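Local coordinates for peptidase S15/CocE/NonD (Thaumarchaeota archaeon SCGC AB-539-E09, PDB 4PF1), which acts as an aminopeptidase, a serine peptidase of the alpha/beta hydrolase fold that belongs to the S15 family and removes residues from peptide N-termini, at the interface of chains A and B. Coordinates in Å, arbitrary orientation; residue numbers count along the deposited sequence, not the author numbering. Chains: chain A/B, Peptidase S15/CocE/NonD.

The interface of chains A and B. Residues chain A 226-230, 237; chain B 513-514, 519, 522.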
loop_
_atom_site.group_PDB
_atom_site.type_symbol
_atom_site.label_atom_id
_atom_site.label_comp_id
_atom_site.label_asym_id
_atom_site.label_seq_id
_atom_site.Cartn_x
_atom_site.Cartn_y
_atom_site.Cartn_z
ATOM N N SER A 226 -24.658 -6.689 -12.462
ATOM C CA SER A 226 -24.758 -6.808 -11.007
ATOM C C SER A 226 -25.688 -5.751 -10.413
ATOM O O SER A 226 -25.776 -4.635 -10.926
ATOM C CB SER A 226 -23.376 -6.685 -10.374
ATOM O OG SER A 226 -23.429 -6.881 -8.969
ATOM N N GLY A 227 -26.347 -6.110 -9.315
ATOM C CA GLY A 227 -27.215 -5.212 -8.564
ATOM C C GLY A 227 -26.770 -5.088 -7.120
ATOM O O GLY A 227 -27.395 -4.376 -6.330
ATOM N N SER A 228 -25.676 -5.788 -6.767
ATOM C CA SER A 228 -25.140 -5.832 -5.410
ATOM C C SER A 228 -23.641 -6.105 -5.445
ATOM O O SER A 228 -23.193 -6.955 -6.218
ATOM C CB SER A 228 -25.858 -6.917 -4.605
ATOM O OG SER A 228 -25.486 -6.931 -3.237
ATOM N N TYR A 229 -22.863 -5.388 -4.610
ATOM C CA TYR A 229 -21.411 -5.578 -4.516
ATOM C C TYR A 229 -21.095 -6.917 -3.828
ATOM O O TYR A 229 -20.315 -7.710 -4.358
ATOM C CB TYR A 229 -20.754 -4.399 -3.764
ATOM C CG TYR A 229 -19.241 -4.469 -3.716
ATOM C CD1 TYR A 229 -18.473 -4.194 -4.847
ATOM C CD2 TYR A 229 -18.575 -4.791 -2.536
ATOM C CE1 TYR A 229 -17.080 -4.255 -4.807
ATOM C CE2 TYR A 229 -17.183 -4.846 -2.482
ATOM C CZ TYR A 229 -16.439 -4.574 -3.619
ATOM O OH TYR A 229 -15.069 -4.641 -3.571
ATOM N N ASP A 230 -21.738 -7.181 -2.673
ATOM C CA ASP A 230 -21.567 -8.427 -1.924
ATOM C C ASP A 230 -22.410 -9.543 -2.572
ATOM O O ASP A 230 -23.641 -9.478 -2.555
ATOM C CB ASP A 230 -21.956 -8.211 -0.447
ATOM C CG ASP A 230 -21.683 -9.381 0.482
ATOM O OD1 ASP A 230 -20.811 -10.215 0.152
ATOM O OD2 ASP A 230 -22.315 -9.442 1.555
ATOM N N ARG A 237 -30.637 -13.850 -1.512
ATOM C CA ARG A 237 -31.931 -13.226 -1.831
ATOM C C ARG A 237 -32.622 -13.947 -2.990
ATOM O O ARG A 237 -33.849 -14.025 -3.008
ATOM C CB ARG A 237 -31.763 -11.738 -2.160
ATOM C CG ARG A 237 -31.525 -10.868 -0.931
ATOM C CD ARG A 237 -31.489 -9.403 -1.304
ATOM N NE ARG A 237 -30.629 -8.626 -0.412
ATOM C CZ ARG A 237 -30.339 -7.341 -0.591
ATOM N NH1 ARG A 237 -30.839 -6.677 -1.627
ATOM N NH2 ARG A 237 -29.546 -6.708 0.263
ATOM N N ASP B 513 -27.024 -1.579 -1.458
ATOM C CA ASP B 513 -26.442 -2.726 -2.169
ATOM C C ASP B 513 -25.284 -2.290 -3.065
ATOM O O ASP B 513 -24.238 -2.947 -3.088
ATOM C CB ASP B 513 -27.525 -3.445 -2.994
ATOM C CG ASP B 513 -28.641 -4.048 -2.151
ATOM O OD1 ASP B 513 -28.463 -4.158 -0.912
ATOM O OD2 ASP B 513 -29.685 -4.420 -2.727
ATOM N N GLU B 514 -25.456 -1.151 -3.754
ATOM C CA GLU B 514 -24.430 -0.553 -4.596
ATOM C C GLU B 514 -24.215 0.907 -4.192
ATOM O O GLU B 514 -25.181 1.619 -3.920
ATOM C CB GLU B 514 -24.796 -0.678 -6.077
ATOM C CG GLU B 514 -24.615 -2.089 -6.619
ATOM C CD GLU B 514 -24.783 -2.220 -8.120
ATOM O OE1 GLU B 514 -25.931 -2.098 -8.604
ATOM O OE2 GLU B 514 -23.768 -2.468 -8.811
ATOM N N PRO B 519 -17.821 2.084 -4.568
ATOM C CA PRO B 519 -18.416 0.742 -4.775
ATOM C C PRO B 519 -17.986 -0.324 -3.763
ATOM O O PRO B 519 -18.769 -1.235 -3.475
ATOM C CB PRO B 519 -17.964 0.375 -6.187
ATOM C CG PRO B 519 -17.770 1.679 -6.859
ATOM C CD PRO B 519 -17.208 2.588 -5.816
ATOM N N GLY B 522 -20.403 -1.278 -0.757
ATOM C CA GLY B 522 -21.695 -1.886 -1.058
ATOM C C GLY B 522 -22.092 -2.914 -0.015
ATOM O O GLY B 522 -21.332 -3.848 0.252
HETATM O O HOH W 1 -23.897 -5.416 -1.714
#
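Three bonds grip water 1, which sits between the two chains. It lies 2.7 Å from the hydroxyl A:Ser228 OG, 2.9 Å from the amide A:Asp230 N and 2.8 Å from the main-chain carbonyl B:Asp513 O, so it ties the loop stretch 228-230 of chain A to the loop of chain B. The same carbonyl is gripped a second time: A:Tyr229 N lies 3.2 Å from B:Asp513 O, its N-H nearly straight (169° at H) and coming from above the carbonyl plane. The A:Ser228 hydroxyl, held anti to its backbone N (chi1 -174°), also donates to A:Asp230 O. Farther out, B:Asp513 and A:Arg237 of helix 231-238 meet tip to tip. The guanidinium grips end-on, with A:Arg237 NH1 2.8 Å from carboxylate B:Asp513 OD2, forming a salt bridge, and A:Arg237 NH2 3.0 Å from B:Asp513 OD1. Both oxygens lie near the guanidinium plane but are met from above the carboxylate plane, the two groups being turned 52° apart; the arginine is poorly ordered, so this pairing may be loose. An alanine at B:Asp513 would remove both carboxylate bonds and would probably leave the arginine tip less fixed. On the other flank, A:Tyr229, its CG anti to the backbone N, turns one ring face to the carbonyl B:Pro519 O, which sits 3.3 Å from A:Tyr229 CD1 and offset toward the rim. Its CB packs on B:Gly522 CA. B:Glu514, extended beyond CG, lies along A:Gly227, with carboxylate B:Glu514 OE1 3.4 Å from A:Gly227 CA. Repeated in its two-fold related twin, this patch joins loop 226-230 and helix 231-238 of one subunit to segment 513-522 of its neighbour, probably as part of the subunit pairing in the deposited tetramer.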